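Local coordinates for protein transcription termination factor FttA (Pyrococcus horikoshii, PDB 3AF6) that probably cleaves single-stranded RNA with two zinc ions, cutting nascent transcripts and trimming them from the 5' end to terminate transcription in archaea, at residues K165-R168 / K169-R172; R411-E414 / V415-T419; T466-H469 / T470-E474; S503-R506 / Q507-D511; A628-I631 / H632-F635. One frame throughout, in Å; residues are numbered along the deposited sequence.

Interaction 1. Residues K165-R168 / K169-R172; sequences KDRR and KFLR
One turn of helix 164-178, in the N-terminal archaeal CPSF-KH region, brings Arg167 against Phe170 and Leu171 in a local i to i+3 and i+4 contact. The backbone is regular alpha-helix: Phe170 N donates to Asp166 O at 2.8 Å with the N-H pointing almost straight at the oxygen (172°), and Leu171 N reaches Arg167 O at 2.9 Å. Arg167 starts with CG anti to its own N (chi1 178°) and then bends at chi2 and chi3, which carries the guanidinium forward, toward the next turn. Its NH2 comes to rest 3.7 Å from Leu171 CD2, while NH1 lies 4.0 Å from Phe170 CE2. The side chains of Arg167 and Phe170 lie side by side, pointing the same way, with guanidinium and ring planes 62° apart, so this is no flat stack. The same NH1 also makes weak hydrogen bonds to Lys318 O and Thr320 O. Phe170 also meets the ring of His319. Arg172, on a different side of the turn, sends NH1 into a salt bridge with Glu36. The result is an amphipathic helix of the KH region, whose Phe170 and Leu171 pack on Ile321 in the outer strand 320-322 of the metallo-beta-lactamase sheet, with Arg167 bordering them.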
# COMPACT_ATOMS: atom_id res chain seq x y z
N LYS A 165 -3.00 -23.27 9.66
CA LYS A 165 -4.29 -23.94 9.65
C LYS A 165 -5.37 -23.07 8.99
O LYS A 165 -5.85 -23.39 7.90
CB LYS A 165 -4.73 -24.30 11.07
CG LYS A 165 -4.54 -25.77 11.43
CD LYS A 165 -3.08 -26.19 11.32
CE LYS A 165 -2.90 -27.67 11.59
NZ LYS A 165 -1.47 -28.08 11.53
N ASP A 166 -5.73 -21.97 9.65
CA ASP A 166 -6.74 -21.07 9.13
C ASP A 166 -6.48 -20.63 7.69
O ASP A 166 -7.32 -20.82 6.82
CB ASP A 166 -6.86 -19.82 10.02
CG ASP A 166 -7.42 -20.13 11.39
OD1 ASP A 166 -8.27 -21.03 11.50
OD2 ASP A 166 -7.01 -19.45 12.36
N ARG A 167 -5.32 -20.04 7.44
CA ARG A 167 -4.99 -19.57 6.11
C ARG A 167 -5.32 -20.58 5.02
O ARG A 167 -5.77 -20.20 3.94
CB ARG A 167 -3.52 -19.17 6.02
CG ARG A 167 -3.10 -18.71 4.63
CD ARG A 167 -2.12 -17.55 4.69
NE ARG A 167 -2.79 -16.25 4.63
CZ ARG A 167 -3.16 -15.65 3.50
NH1 ARG A 167 -3.76 -14.47 3.55
NH2 ARG A 167 -2.90 -16.20 2.32
N ARG A 168 -5.09 -21.85 5.30
CA ARG A 168 -5.37 -22.91 4.34
C ARG A 168 -6.89 -23.00 4.13
O ARG A 168 -7.38 -23.09 3.01
CB ARG A 168 -4.85 -24.24 4.88
CG ARG A 168 -4.82 -25.39 3.89
CD ARG A 168 -4.57 -26.71 4.62
NE ARG A 168 -3.60 -26.56 5.71
CZ ARG A 168 -3.43 -27.44 6.70
NH1 ARG A 168 -4.17 -28.54 6.75
NH2 ARG A 168 -2.53 -27.20 7.65
N LYS A 169 -7.62 -22.97 5.24
CA LYS A 169 -9.07 -23.04 5.19
C LYS A 169 -9.60 -21.86 4.38
O LYS A 169 -10.40 -22.04 3.47
CB LYS A 169 -9.64 -23.00 6.61
CG LYS A 169 -11.16 -22.99 6.69
CD LYS A 169 -11.63 -23.08 8.13
CE LYS A 169 -13.15 -23.20 8.21
NZ LYS A 169 -13.63 -23.46 9.60
N PHE A 170 -9.12 -20.67 4.74
CA PHE A 170 -9.51 -19.42 4.10
C PHE A 170 -9.27 -19.42 2.60
O PHE A 170 -10.13 -18.99 1.83
CB PHE A 170 -8.73 -18.27 4.74
CG PHE A 170 -8.72 -17.01 3.93
CD1 PHE A 170 -9.85 -16.22 3.83
CD2 PHE A 170 -7.56 -16.62 3.25
CE1 PHE A 170 -9.85 -15.05 3.07
CE2 PHE A 170 -7.54 -15.46 2.49
CZ PHE A 170 -8.69 -14.67 2.40
N LEU A 171 -8.10 -19.87 2.17
CA LEU A 171 -7.78 -19.89 0.76
C LEU A 171 -8.65 -20.86 -0.02
O LEU A 171 -9.08 -20.55 -1.13
CB LEU A 171 -6.30 -20.20 0.55
CG LEU A 171 -5.35 -19.12 1.09
CD1 LEU A 171 -3.91 -19.57 0.93
CD2 LEU A 171 -5.58 -17.81 0.36
N ARG A 172 -8.93 -22.03 0.55
CA ARG A 172 -9.78 -22.99 -0.15
C ARG A 172 -11.17 -22.40 -0.37
O ARG A 172 -11.76 -22.57 -1.44
CB ARG A 172 -9.87 -24.32 0.61
CG ARG A 172 -8.93 -25.40 0.06
CD ARG A 172 -9.26 -26.81 0.59
NE ARG A 172 -8.76 -27.05 1.94
CZ ARG A 172 -7.48 -27.22 2.26
NH1 ARG A 172 -6.54 -27.17 1.32
NH2 ARG A 172 -7.12 -27.45 3.52

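Interaction 2. Residues R411-E414 / V415-T419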
# COMPACT_ATOMS: atom_id res chain seq x y z
N ARG A 411 14.38 25.45 -2.19
CA ARG A 411 13.71 26.25 -1.18
C ARG A 411 13.82 25.56 0.18
O ARG A 411 13.96 26.20 1.20
CB ARG A 411 12.24 26.43 -1.56
CG ARG A 411 11.56 27.61 -0.89
CD ARG A 411 11.53 28.85 -1.78
NE ARG A 411 10.58 28.71 -2.88
CZ ARG A 411 10.28 29.68 -3.75
NH1 ARG A 411 10.86 30.87 -3.65
NH2 ARG A 411 9.40 29.45 -4.71
N LEU A 412 13.76 24.23 0.16
CA LEU A 412 13.86 23.45 1.39
C LEU A 412 15.23 23.65 2.06
O LEU A 412 15.32 23.79 3.27
CB LEU A 412 13.64 21.97 1.09
CG LEU A 412 13.87 21.02 2.27
CD1 LEU A 412 12.84 21.30 3.35
CD2 LEU A 412 13.79 19.58 1.82
N ILE A 413 16.28 23.64 1.25
CA ILE A 413 17.64 23.82 1.76
C ILE A 413 17.81 25.25 2.23
O ILE A 413 18.52 25.53 3.19
CB ILE A 413 18.68 23.54 0.67
CG1 ILE A 413 18.69 22.06 0.32
CG2 ILE A 413 20.04 23.99 1.13
CD1 ILE A 413 18.90 21.17 1.54
N GLU A 414 17.15 26.16 1.52
CA GLU A 414 17.20 27.57 1.81
C GLU A 414 16.63 27.84 3.20
O GLU A 414 17.34 28.32 4.08
CB GLU A 414 16.40 28.32 0.75
CG GLU A 414 16.31 29.81 0.93
CD GLU A 414 15.63 30.48 -0.25
OE1 GLU A 414 15.39 31.71 -0.19
OE2 GLU A 414 15.33 29.78 -1.24
N VAL A 415 15.36 27.50 3.39
CA VAL A 415 14.68 27.69 4.68
C VAL A 415 15.45 27.09 5.85
O VAL A 415 15.52 27.69 6.93
CB VAL A 415 13.25 27.10 4.64
CG1 VAL A 415 12.65 27.07 6.05
CG2 VAL A 415 12.37 27.94 3.73
N ILE A 416 16.03 25.91 5.65
CA ILE A 416 16.79 25.25 6.71
C ILE A 416 17.98 26.11 7.13
O ILE A 416 18.23 26.31 8.32
CB ILE A 416 17.29 23.86 6.26
CG1 ILE A 416 16.11 22.90 6.16
CG2 ILE A 416 18.32 23.32 7.24
CD1 ILE A 416 16.49 21.51 5.70
N HIS A 417 18.72 26.64 6.15
CA HIS A 417 19.88 27.48 6.45
C HIS A 417 19.50 28.74 7.21
O HIS A 417 20.13 29.07 8.21
CB HIS A 417 20.61 27.84 5.16
CG HIS A 417 21.42 26.72 4.59
ND1 HIS A 417 21.90 26.72 3.30
CD2 HIS A 417 21.83 25.55 5.15
CE1 HIS A 417 22.58 25.60 3.08
NE2 HIS A 417 22.55 24.88 4.19
N ASN A 418 18.47 29.43 6.74
CA ASN A 418 18.00 30.65 7.38
C ASN A 418 17.38 30.37 8.75
O ASN A 418 17.04 31.29 9.49
CB ASN A 418 16.96 31.35 6.50
CG ASN A 418 17.56 31.90 5.22
OD1 ASN A 418 18.13 31.15 4.42
ND2 ASN A 418 17.43 33.20 5.02
N THR A 419 17.24 29.08 9.07
CA THR A 419 16.67 28.66 10.34
C THR A 419 17.78 28.20 11.28
O THR A 419 17.84 28.63 12.43
CB THR A 419 15.65 27.50 10.14
OG1 THR A 419 14.53 27.97 9.38
CG2 THR A 419 15.15 26.99 11.49
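Helix 405-420 of the beta-CASP region lies against the parallel sheet of that domain, and the turn where Ile413 meets His417 lies on the flank facing helix 435-447. Ile413 and His417 are i and i+4 and point the same way. The CG2 branch of Ile413 touches the imidazole at CE1, 3.6 Å away. His417 has CG anti to its carbonyl carbon (chi1 -76°), which swings the ring back over the preceding turn; one ring face then sits above Ile413 O, 3.4 Å from CG and offset toward the rim. That same oxygen accepts the backbone bond from His417 N at 3.2 Å. Tyr446 of helix 435-447 packs on both side chains. On the sheet-facing side, Ile416 CD1 approaches Leu412 CG at 4.3 Å; Leu412 continues onto Ile428 and Ile546, and Ile416 onto Val426. Val415 N bonds to Arg411 O in a nearly linear fashion (176°), while the Arg411 guanidinium is paired with Glu407 one turn earlier. Near the helix end, Thr419 OG1 turns back to Val415 O at 2.7 Å and also hydrogen-bonds to Ser544 OG. Between Leu412 and Ile416, and between the side chains of Ile413 and His417, the contacts are van der Waals: branched aliphatic groups bind the helix to the sheet, and any electrostatic effect of the carbonyl oxygen over the imidazole face would depend on the charge of the ring.

Interaction 3. Residues T466-H469 / T470-E474; sequences TAIH and TAYPE
Ile468 and Tyr472 stand side by side at the end of helix 462-471 in the beta-CASP region, their side chains pointing the same way. The CG2 methyl of Ile468 comes alongside the ring at CD2 and CE2, 4.1 Å from CD2, while Ile468 O meets the ring edge near its plane, 3.3 Å from the same CD2. Tyr472 reaches this position with CG beside its backbone N (chi1 -72°), and its far end is fixed by OH, which hydrogen-bonds to Asp286 OD1 of helix 282-301. Pro282 and Pro283 also touch the tyrosine side chain, and Ile468 packs on Leu287, so the pair is wedged against that helix.

Thr470 is turned differently. Its OG1 sits between the backbone N and the carbonyl carbon (chi1 72°), from where it donates to Ala467 O at 2.7 Å. The CG2 methyl is left 3.5 Å from Thr466 O, and Phe492 and Pro147 lie against the side chain. Here the helix unwinds: the Thr470 N bond to Thr466 O is weak, and the following bonds reach back three residues, Ala471 N to Ile468 O at 3.1 Å and Tyr472 N to His469 O at 2.9 Å. Both of these donors lie well above the acceptor's carbonyl plane. His469 ND1 hydrogen-bonds to Ala465 O, and its side chain is about 9 Å from that of the zinc ligand His258. The chemistry implies a helix terminus held by a threonine hydroxyl and by i to i+3 bonds of bent geometry; the tyrosine edge rests at Ile468 O, while its hydroxyl ties the terminus to Asp286.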
# COMPACT_ATOMS: atom_id res chain seq x y z
N THR A 466 10.66 3.10 6.84
CA THR A 466 11.82 3.12 5.97
C THR A 466 12.41 1.71 5.87
O THR A 466 12.98 1.35 4.84
CB THR A 466 12.91 4.08 6.49
OG1 THR A 466 12.36 5.39 6.63
CG2 THR A 466 14.07 4.13 5.51
N ALA A 467 12.26 0.91 6.91
CA ALA A 467 12.80 -0.44 6.86
C ALA A 467 12.07 -1.24 5.79
O ALA A 467 12.68 -1.95 5.01
CB ALA A 467 12.65 -1.15 8.24
N ILE A 468 10.75 -1.09 5.77
CA ILE A 468 9.92 -1.81 4.81
C ILE A 468 10.32 -1.48 3.37
O ILE A 468 10.30 -2.35 2.50
CB ILE A 468 8.44 -1.52 5.09
CG1 ILE A 468 8.11 -2.02 6.50
CG2 ILE A 468 7.55 -2.17 4.04
CD1 ILE A 468 6.69 -1.80 6.99
N HIS A 469 10.69 -0.23 3.13
CA HIS A 469 11.11 0.18 1.80
C HIS A 469 12.30 -0.68 1.35
O HIS A 469 12.28 -1.27 0.26
CB HIS A 469 11.52 1.66 1.79
CG HIS A 469 10.37 2.61 1.73
ND1 HIS A 469 9.43 2.72 2.74
CD2 HIS A 469 9.98 3.47 0.76
CE1 HIS A 469 8.52 3.60 2.39
NE2 HIS A 469 8.82 4.08 1.19
N THR A 470 13.31 -0.77 2.20
CA THR A 470 14.52 -1.53 1.88
C THR A 470 14.29 -3.03 1.73
O THR A 470 15.18 -3.74 1.28
CB THR A 470 15.62 -1.31 2.93
OG1 THR A 470 15.26 -1.96 4.15
CG2 THR A 470 15.81 0.19 3.18
N ALA A 471 13.10 -3.51 2.09
CA ALA A 471 12.79 -4.93 1.96
C ALA A 471 12.13 -5.17 0.60
O ALA A 471 11.96 -6.33 0.18
CB ALA A 471 11.85 -5.37 3.07
N TYR A 472 11.77 -4.09 -0.08
CA TYR A 472 11.12 -4.19 -1.38
C TYR A 472 11.78 -3.36 -2.49
O TYR A 472 11.15 -2.47 -3.08
CB TYR A 472 9.66 -3.77 -1.25
CG TYR A 472 8.81 -4.77 -0.51
CD1 TYR A 472 8.41 -5.95 -1.13
CD2 TYR A 472 8.40 -4.52 0.80
CE1 TYR A 472 7.60 -6.86 -0.46
CE2 TYR A 472 7.59 -5.42 1.48
CZ TYR A 472 7.19 -6.58 0.84
OH TYR A 472 6.39 -7.46 1.51
N PRO A 473 13.05 -3.65 -2.81
CA PRO A 473 13.75 -2.90 -3.86
C PRO A 473 13.02 -2.91 -5.20
O PRO A 473 12.98 -1.90 -5.89
CB PRO A 473 15.11 -3.58 -3.93
CG PRO A 473 14.80 -5.00 -3.50
CD PRO A 473 13.88 -4.77 -2.33
N GLU A 474 12.44 -4.05 -5.56
CA GLU A 474 11.73 -4.14 -6.82
C GLU A 474 10.56 -3.16 -6.96
O GLU A 474 10.08 -2.92 -8.07
CB GLU A 474 11.22 -5.56 -7.05
CG GLU A 474 12.30 -6.55 -7.47
CD GLU A 474 11.73 -7.90 -7.86
OE1 GLU A 474 10.83 -7.94 -8.73
OE2 GLU A 474 12.19 -8.93 -7.32

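Interaction 4. Residues S503-R506 / Q507-D511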
# COMPACT_ATOMS: atom_id res chain seq x y z
N SER A 503 9.97 8.51 24.12
CA SER A 503 9.34 9.72 24.66
C SER A 503 10.36 10.67 25.26
O SER A 503 10.31 11.89 25.05
CB SER A 503 8.34 9.34 25.75
OG SER A 503 7.62 8.16 25.42
N ARG A 504 11.29 10.11 26.02
CA ARG A 504 12.32 10.89 26.69
C ARG A 504 13.21 11.64 25.69
O ARG A 504 13.31 12.87 25.73
CB ARG A 504 13.17 9.97 27.57
CG ARG A 504 14.10 10.72 28.51
CD ARG A 504 13.33 11.38 29.64
NE ARG A 504 14.11 12.45 30.27
CZ ARG A 504 15.36 12.32 30.70
NH1 ARG A 504 16.00 11.16 30.59
NH2 ARG A 504 15.97 13.36 31.25
N GLU A 505 13.86 10.89 24.81
CA GLU A 505 14.75 11.46 23.81
C GLU A 505 14.08 12.61 23.07
O GLU A 505 14.71 13.60 22.72
CB GLU A 505 15.20 10.37 22.82
CG GLU A 505 16.16 10.85 21.74
CD GLU A 505 16.92 9.71 21.08
OE1 GLU A 505 16.30 8.66 20.81
OE2 GLU A 505 18.14 9.85 20.83
N ARG A 506 12.77 12.47 22.84
CA ARG A 506 11.99 13.49 22.16
C ARG A 506 11.98 14.76 22.99
O ARG A 506 12.17 15.86 22.47
CB ARG A 506 10.56 13.00 21.97
CG ARG A 506 9.62 14.01 21.35
CD ARG A 506 8.24 13.40 21.27
NE ARG A 506 8.33 12.07 20.69
CZ ARG A 506 7.53 11.06 21.02
NH1 ARG A 506 7.69 9.87 20.43
NH2 ARG A 506 6.57 11.22 21.92
N GLN A 507 11.74 14.61 24.28
CA GLN A 507 11.69 15.75 25.18
C GLN A 507 13.04 16.46 25.18
O GLN A 507 13.10 17.69 25.10
CB GLN A 507 11.33 15.28 26.60
CG GLN A 507 10.81 16.39 27.47
CD GLN A 507 9.58 17.06 26.88
OE1 GLN A 507 8.52 16.44 26.77
NE2 GLN A 507 9.71 18.33 26.48
N ASP A 508 14.12 15.69 25.25
CA ASP A 508 15.46 16.27 25.23
C ASP A 508 15.61 17.17 24.01
O ASP A 508 15.86 18.38 24.15
CB ASP A 508 16.50 15.16 25.18
CG ASP A 508 16.43 14.23 26.37
OD1 ASP A 508 17.21 13.25 26.41
OD2 ASP A 508 15.60 14.49 27.26
N ILE A 509 15.43 16.58 22.83
CA ILE A 509 15.54 17.30 21.56
C ILE A 509 14.83 18.65 21.60
O ILE A 509 15.39 19.67 21.18
CB ILE A 509 14.94 16.48 20.40
CG1 ILE A 509 15.62 15.11 20.31
CG2 ILE A 509 15.13 17.22 19.08
CD1 ILE A 509 15.07 14.21 19.23
N ILE A 510 13.61 18.66 22.11
CA ILE A 510 12.82 19.89 22.20
C ILE A 510 13.50 20.89 23.13
O ILE A 510 13.64 22.06 22.80
CB ILE A 510 11.41 19.59 22.74
CG1 ILE A 510 10.75 18.51 21.87
CG2 ILE A 510 10.57 20.86 22.74
CD1 ILE A 510 9.49 17.91 22.46
N ASP A 511 13.92 20.40 24.30
CA ASP A 511 14.57 21.25 25.29
C ASP A 511 15.96 21.70 24.84
O ASP A 511 16.33 22.86 25.06
CB ASP A 511 14.68 20.53 26.63
CG ASP A 511 13.32 20.26 27.27
OD1 ASP A 511 12.48 21.19 27.30
OD2 ASP A 511 13.11 19.13 27.75
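Four backbone bonds of alpha-helical i to i+4 spacing link 503-506 to 507-511 in the short helix 503-511 of the beta-CASP domain, the straightest being Ile509 N to Glu505 O at 3.1 Å (178°). Arg506 and Ile510 lie side by side on one flank, pointing the same way, with Ile510 CD1 4.1 Å from Arg506 CG. Ile510 places CG1 beside its own N (chi1 -55°), which brings that carbon near the carbonyl oxygen of Arg506 in the preceding turn. The arginine chain runs extended through chi2 and bends at chi3, taking the guanidinium to Asp459, with which NE forms a salt bridge; NH2 makes only a weak, long ion pair with Glu532. Tyr533 of helix 529-537 packs on the same arginine, and Gln536 on Ile510.

Ile509 repeats the aliphatic pattern next door, its CG1 near Glu505 O and its CD1 4.3 Å from Glu505 CG, while Val500 packs on it. Glu505 points its carboxylate to the strand and loop that lead into the helix, OE2 bonding to His498 and OE1 to Ala501 N, so the acid secures the first turn to strand 497-499.

On the exposed side, Arg504 and Asp508 form a long salt bridge, the guanidinium and carboxylate planes 88° apart. Asp508 OD2 stands over one guanidinium face, well out of its plane, so no N-H points at it and the attraction is probably only electrostatic. Asp508 OD2 is 3.9 Å from Arg504 NE and sits 3.8 Å above the guanidinium plane, toward its rim.

Interaction 5. Residues A628-I631 / H632-F635; sequences ATSI and HRKF
Thr629 and Arg633 touch across one turn of helix 621-635, the arginine folding its guanidinium over the threonine methyl. Arg633 leaves the backbone with CG beside its carbonyl carbon (chi1 -166°), stays extended at chi2 and turns at chi3 (48°), which lays the guanidinium back along the helix so that one face covers Thr629 CG2. That methyl is 3.6 Å from NH1 and equally far from NH2, a contact of carbon against a flat charged face. The threonine is oriented for it: CG2 lies anti to its own N, and OG1 is thereby directed to Leu625 O, to which it hydrogen-bonds.

A second pair, Ile631 and Phe635, forms on another side of the turn. CG2 of Ile631 meets Phe635 CD2 at 3.7 Å, the side chains crossing at a slant. Phe635 has CG beside its N, which tips the ring back over the preceding turn and puts CD2 3.3 Å from Ile631 O; the same oxygen accepts the backbone bond from Phe635 N at 2.7 Å. Lys634, extended throughout, passes CG above the centre of the phenyl face at a height of 4.1 Å.

Ser630 OG hydrogen-bonds to Asp626 O, and His632 ND1 to Ile637 O. In this beta-alpha-beta unit of the metallo-beta-lactamase C-terminal region, Ile631 packs inward on Ile614 of strand 613-617 and Thr639 of strand 638-640, His632 also lies on Thr639, and Ile631 and Phe635 together meet Val604 of helix 597-606.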
# COMPACT_ATOMS: atom_id res chain seq x y z
N ALA A 628 -12.95 17.57 -14.37
CA ALA A 628 -13.92 16.89 -15.23
C ALA A 628 -14.34 17.79 -16.39
O ALA A 628 -14.31 17.38 -17.56
CB ALA A 628 -15.15 16.49 -14.42
N THR A 629 -14.74 19.02 -16.07
CA THR A 629 -15.15 19.98 -17.07
C THR A 629 -13.99 20.25 -18.01
O THR A 629 -14.17 20.28 -19.24
CB THR A 629 -15.58 21.32 -16.42
OG1 THR A 629 -16.81 21.13 -15.70
CG2 THR A 629 -15.76 22.39 -17.48
N SER A 630 -12.81 20.45 -17.44
CA SER A 630 -11.60 20.72 -18.22
C SER A 630 -11.24 19.60 -19.18
O SER A 630 -10.92 19.86 -20.34
CB SER A 630 -10.43 20.97 -17.29
OG SER A 630 -10.77 21.92 -16.31
N ILE A 631 -11.26 18.36 -18.72
CA ILE A 631 -10.93 17.22 -19.57
C ILE A 631 -11.85 17.17 -20.78
O ILE A 631 -11.41 17.04 -21.92
CB ILE A 631 -11.04 15.88 -18.81
CG1 ILE A 631 -9.96 15.80 -17.73
CG2 ILE A 631 -10.93 14.72 -19.78
CD1 ILE A 631 -10.07 14.60 -16.84
N HIS A 632 -13.15 17.29 -20.53
CA HIS A 632 -14.14 17.25 -21.59
C HIS A 632 -13.91 18.32 -22.65
O HIS A 632 -13.94 18.05 -23.85
CB HIS A 632 -15.55 17.44 -21.03
CG HIS A 632 -16.60 17.47 -22.08
ND1 HIS A 632 -16.98 16.34 -22.78
CD2 HIS A 632 -17.33 18.49 -22.59
CE1 HIS A 632 -17.90 16.67 -23.68
NE2 HIS A 632 -18.12 17.97 -23.58
N ARG A 633 -13.69 19.54 -22.19
CA ARG A 633 -13.48 20.66 -23.07
C ARG A 633 -12.22 20.53 -23.92
O ARG A 633 -12.22 20.91 -25.09
CB ARG A 633 -13.43 21.94 -22.23
CG ARG A 633 -13.54 23.23 -23.00
CD ARG A 633 -14.10 24.31 -22.08
NE ARG A 633 -13.39 24.30 -20.80
CZ ARG A 633 -13.92 24.71 -19.66
NH1 ARG A 633 -15.17 25.16 -19.63
NH2 ARG A 633 -13.21 24.66 -18.54
N LYS A 634 -11.16 19.96 -23.35
CA LYS A 634 -9.91 19.82 -24.09
C LYS A 634 -9.75 18.53 -24.86
O LYS A 634 -9.02 18.50 -25.86
CB LYS A 634 -8.71 19.97 -23.15
CG LYS A 634 -7.38 19.85 -23.87
CD LYS A 634 -6.24 20.18 -22.94
CE LYS A 634 -4.91 20.14 -23.64
NZ LYS A 634 -3.83 20.49 -22.67
N PHE A 635 -10.41 17.46 -24.43
CA PHE A 635 -10.27 16.19 -25.12
C PHE A 635 -11.58 15.70 -25.72
O PHE A 635 -11.59 14.80 -26.57
CB PHE A 635 -9.73 15.13 -24.16
CG PHE A 635 -8.41 15.50 -23.53
CD1 PHE A 635 -7.26 15.56 -24.30
CD2 PHE A 635 -8.32 15.78 -22.17
CE1 PHE A 635 -6.03 15.90 -23.72
CE2 PHE A 635 -7.10 16.12 -21.59
CZ PHE A 635 -5.95 16.18 -22.37

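All five are local contacts within a helix or at its end, and none touches another. Interaction 3 is the buried one, its centre about 12 Å from the centre of the chain, and the only one whose helix is unwinding, with i to i+3 bonds and a threonine hydroxyl closing it. Interaction 4 is a surface contact with one long out-of-plane salt bridge, other charged groups being tied to residues beyond the turn. Interactions 1, 2 and 5 are partly buried, each with an apolar flank on a sheet: the two metallo-beta-lactamase sheets for 1 and 5, the parallel beta-CASP sheet for 2. Helix 435-447 is touched by both 2 and 3. Guanidinium groups meet methyls in 1 and 5; in 4 the arginine's CG does so.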